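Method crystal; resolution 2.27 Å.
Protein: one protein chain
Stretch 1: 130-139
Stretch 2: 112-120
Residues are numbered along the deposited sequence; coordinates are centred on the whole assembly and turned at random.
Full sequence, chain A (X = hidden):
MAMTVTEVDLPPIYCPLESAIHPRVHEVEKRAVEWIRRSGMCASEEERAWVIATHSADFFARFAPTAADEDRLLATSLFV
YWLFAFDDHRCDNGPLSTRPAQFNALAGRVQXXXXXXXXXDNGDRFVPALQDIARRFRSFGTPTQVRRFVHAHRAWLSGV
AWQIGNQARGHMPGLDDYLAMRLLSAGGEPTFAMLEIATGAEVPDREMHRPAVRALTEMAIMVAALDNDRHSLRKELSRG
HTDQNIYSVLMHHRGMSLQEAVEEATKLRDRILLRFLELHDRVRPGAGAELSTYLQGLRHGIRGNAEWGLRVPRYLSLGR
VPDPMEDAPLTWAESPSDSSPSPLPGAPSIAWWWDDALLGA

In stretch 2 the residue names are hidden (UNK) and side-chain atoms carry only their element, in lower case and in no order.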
# COMPACT_ATOMS: atom_id res chain seq x y z
N LEU A 130 -8.81 4.09 -15.45
CA LEU A 130 -8.22 3.16 -14.46
C LEU A 130 -9.27 2.12 -14.09
O LEU A 130 -8.90 0.96 -13.88
CB LEU A 130 -7.73 3.90 -13.20
CG LEU A 130 -7.03 3.02 -12.17
CD1 LEU A 130 -5.81 2.33 -12.79
CD2 LEU A 130 -6.61 3.79 -10.93
N GLN A 131 -10.53 2.53 -13.95
CA GLN A 131 -11.60 1.62 -13.48
C GLN A 131 -11.89 0.55 -14.54
O GLN A 131 -12.27 -0.58 -14.14
CB GLN A 131 -12.85 2.41 -13.09
CG GLN A 131 -12.70 3.11 -11.75
CD GLN A 131 -14.00 3.73 -11.31
OE1 GLN A 131 -14.59 4.49 -12.06
NE2 GLN A 131 -14.43 3.43 -10.10
N ASP A 132 -11.74 0.90 -15.82
CA ASP A 132 -11.91 -0.03 -16.96
C ASP A 132 -10.79 -1.06 -16.92
O ASP A 132 -11.07 -2.27 -16.98
CB ASP A 132 -11.86 0.72 -18.29
CG ASP A 132 -12.14 -0.20 -19.47
OD1 ASP A 132 -13.29 -0.69 -19.60
OD2 ASP A 132 -11.20 -0.48 -20.20
N ILE A 133 -9.54 -0.59 -16.76
CA ILE A 133 -8.38 -1.48 -16.56
C ILE A 133 -8.69 -2.40 -15.38
O ILE A 133 -8.59 -3.60 -15.56
CB ILE A 133 -7.07 -0.71 -16.34
CG1 ILE A 133 -6.64 0.04 -17.60
CG2 ILE A 133 -5.99 -1.66 -15.84
CD1 ILE A 133 -5.71 1.22 -17.33
N ALA A 134 -9.10 -1.85 -14.24
CA ALA A 134 -9.39 -2.64 -13.03
C ALA A 134 -10.45 -3.71 -13.32
O ALA A 134 -10.30 -4.83 -12.82
CB ALA A 134 -9.83 -1.77 -11.89
N ARG A 135 -11.49 -3.36 -14.08
CA ARG A 135 -12.62 -4.28 -14.41
C ARG A 135 -12.03 -5.45 -15.22
O ARG A 135 -12.32 -6.64 -14.89
CB ARG A 135 -13.71 -3.52 -15.17
CG ARG A 135 -14.89 -4.40 -15.58
CD ARG A 135 -15.80 -3.79 -16.64
NE ARG A 135 -15.05 -3.20 -17.75
CZ ARG A 135 -14.40 -3.86 -18.71
NH1 ARG A 135 -14.35 -5.19 -18.72
NH2 ARG A 135 -13.78 -3.18 -19.66
N ARG A 136 -11.18 -5.14 -16.19
CA ARG A 136 -10.45 -6.17 -16.96
C ARG A 136 -9.69 -7.10 -15.99
O ARG A 136 -9.83 -8.32 -16.12
CB ARG A 136 -9.53 -5.50 -17.98
CG ARG A 136 -10.29 -4.83 -19.11
CD ARG A 136 -9.45 -3.91 -19.96
NE ARG A 136 -10.26 -3.17 -20.94
CZ ARG A 136 -10.39 -3.47 -22.23
NH1 ARG A 136 -9.77 -4.50 -22.78
NH2 ARG A 136 -11.15 -2.72 -22.98
N PHE A 137 -8.92 -6.55 -15.05
CA PHE A 137 -8.05 -7.35 -14.15
C PHE A 137 -8.93 -8.29 -13.34
O PHE A 137 -8.52 -9.41 -13.13
CB PHE A 137 -7.22 -6.46 -13.22
CG PHE A 137 -6.04 -5.78 -13.87
CD1 PHE A 137 -5.80 -5.89 -15.23
CD2 PHE A 137 -5.19 -5.00 -13.12
CE1 PHE A 137 -4.71 -5.27 -15.81
CE2 PHE A 137 -4.09 -4.39 -13.69
CZ PHE A 137 -3.84 -4.53 -15.03
N ARG A 138 -10.11 -7.84 -12.92
CA ARG A 138 -11.03 -8.65 -12.09
C ARG A 138 -11.73 -9.70 -12.96
O ARG A 138 -12.14 -10.70 -12.40
CB ARG A 138 -12.07 -7.77 -11.39
CG ARG A 138 -11.48 -6.87 -10.31
CD ARG A 138 -12.52 -6.26 -9.38
NE ARG A 138 -11.81 -5.64 -8.28
CZ ARG A 138 -11.43 -4.36 -8.20
NH1 ARG A 138 -11.70 -3.50 -9.18
NH2 ARG A 138 -10.80 -3.95 -7.11
N SER A 139 -11.87 -9.48 -14.27
CA SER A 139 -12.56 -10.43 -15.20
C SER A 139 -11.75 -11.73 -15.32
O SER A 139 -12.40 -12.77 -15.40
CB SER A 139 -12.85 -9.83 -16.56
OG SER A 139 -11.66 -9.59 -17.31
N UNK A 112 -8.67 4.68 -4.19
CA UNK A 112 -10.01 4.20 -3.79
C UNK A 112 -10.79 3.72 -5.03
O UNK A 112 -11.38 2.63 -4.96
c UNK A 112 -13.20 1.79 -0.48
n UNK A 112 -14.37 1.25 -0.16
c UNK A 112 -10.78 5.26 -3.01
n UNK A 112 -12.08 1.17 -0.14
c UNK A 112 -11.94 3.67 -1.45
c UNK A 112 -12.12 4.77 -2.48
n UNK A 112 -13.16 2.97 -1.09
N UNK A 113 -10.74 4.46 -6.13
CA UNK A 113 -11.38 4.10 -7.43
C UNK A 113 -10.90 2.74 -7.92
O UNK A 113 -11.72 1.99 -8.51
c UNK A 113 -11.08 5.17 -8.44
N UNK A 114 -9.61 2.43 -7.72
CA UNK A 114 -8.99 1.15 -8.14
C UNK A 114 -9.59 -0.01 -7.32
O UNK A 114 -9.75 -1.08 -7.88
c UNK A 114 -5.20 0.17 -8.04
c UNK A 114 -6.96 -0.52 -9.71
c UNK A 114 -6.70 -0.04 -8.28
c UNK A 114 -7.47 1.23 -7.96
N UNK A 115 -9.90 0.24 -6.04
CA UNK A 115 -10.35 -0.79 -5.07
C UNK A 115 -11.88 -0.89 -5.00
O UNK A 115 -12.36 -1.93 -4.58
c UNK A 115 -8.31 -0.49 -3.62
o UNK A 115 -6.62 0.20 -2.11
c UNK A 115 -9.82 -0.45 -3.67
c UNK A 115 -7.64 -0.50 -2.26
o UNK A 115 -8.10 -1.27 -1.38
N UNK A 116 -12.57 0.15 -5.41
CA UNK A 116 -14.01 0.20 -5.36
C UNK A 116 -14.61 0.61 -6.67
O UNK A 116 -14.52 1.72 -7.06
c UNK A 116 -14.41 1.18 -4.29
N UNK A 117 -15.25 -0.32 -7.35
CA UNK A 117 -15.90 -0.12 -8.64
C UNK A 117 -17.06 0.85 -8.59
O UNK A 117 -17.35 1.44 -9.58
c UNK A 117 -16.38 -1.51 -9.02
c UNK A 117 -15.63 -2.42 -8.19
c UNK A 117 -15.30 -1.71 -6.92
N UNK A 118 -17.68 1.00 -7.44
CA UNK A 118 -18.83 1.94 -7.26
C UNK A 118 -18.33 3.40 -7.17
O UNK A 118 -19.14 4.33 -7.34
c UNK A 118 -19.68 1.56 -6.08
o UNK A 118 -18.91 1.44 -4.89
N UNK A 119 -17.03 3.59 -6.95
CA UNK A 119 -16.40 4.92 -6.86
C UNK A 119 -16.77 5.74 -8.11
O UNK A 119 -16.80 5.15 -9.22
c UNK A 119 -14.91 4.78 -6.70
N UNK A 120 -16.99 7.03 -7.90
CA UNK A 120 -17.30 8.00 -8.91
C UNK A 120 -16.08 8.85 -9.17
O UNK A 120 -15.27 9.01 -8.32
c UNK A 120 -19.78 8.31 -9.13
c UNK A 120 -21.03 8.68 -8.39
o UNK A 120 -21.11 9.80 -7.91
o UNK A 120 -21.94 7.85 -8.30
c UNK A 120 -18.51 8.83 -8.49
O HOH W 1 -12.50 -0.47 -9.39

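Position 112 has seven side-chain atoms: three carbons, a nitrogen, then a carbon carrying two more nitrogens. That is a guanidinium. It is out of reach of stretch 1, and all three guanidinium nitrogens are hydrogen-bonded elsewhere in the structure. The residue is arginine, R112.

Position 113 has one side-chain carbon. It points toward stretch 1 and lies 4.1 Å from NE2 of Q131. The same NE2 gives a weak hydrogen bond to the backbone O of position 113, at 3.5 Å. The residue is alanine, A113.

Position 114 has four carbons, forked at the second, counting from the backbone. Its CB is 4.0 Å from CD2 of L130, and one terminal carbon is 3.8 Å from CB of A134. A fork there, rather than at the first, means leucine, L114.

Position 115 has three carbons, the third carrying two oxygens. Its CB points away from stretch 1, and both carboxylate oxygens are hydrogen-bonded outside the two stretches. This is a carboxylate on a two-carbon arm, glutamate, E115.

Position 116 has one carbon, pointing away: alanine, A116. It is the first residue to leave helical phi/psi, and it opens a type I turn that runs to position 119.

Position 117 has three carbons that close a ring onto the backbone N. A ring carbon lies over one face of the R138 guanidinium, 4.2 Å from NH1. Only proline closes such a ring, so it is P117, and that carbon is CG.

Position 118 has one carbon and one oxygen. Its CB points away, and its hydroxyl is hydrogen-bonded elsewhere in the structure. It is serine, S118.

Position 119 has one carbon, pointing toward stretch 1, 3.7 Å from NE2 of Q131. It is alanine, A119. Its N closes the turn on O of A116 at 3.1 Å.

Position 120 has three carbons, the third carrying two oxygens. It is exposed, its CB points away, and it makes no contact with stretch 1. It is glutamate, E120.

The contact joins a small apolar patch to two polar side chains that reach backbone carbonyls. L114 packs against L130 and A134. Q131 NE2 donates to O of A119 at 3.1 Å, so its amide ties the turn to the helix of stretch 1. R138 NH2 donates to O of L114 at 3.2 Å, near the guanidinium plane; NH1 adds a weak bond to that oxygen at 3.4 Å. Water 1 donates to O of A113 at 2.7 Å and accepts a weak bond from R138 NH1 at 3.1 Å.

Stretch 2, residues 112-120: RALEAPSAE
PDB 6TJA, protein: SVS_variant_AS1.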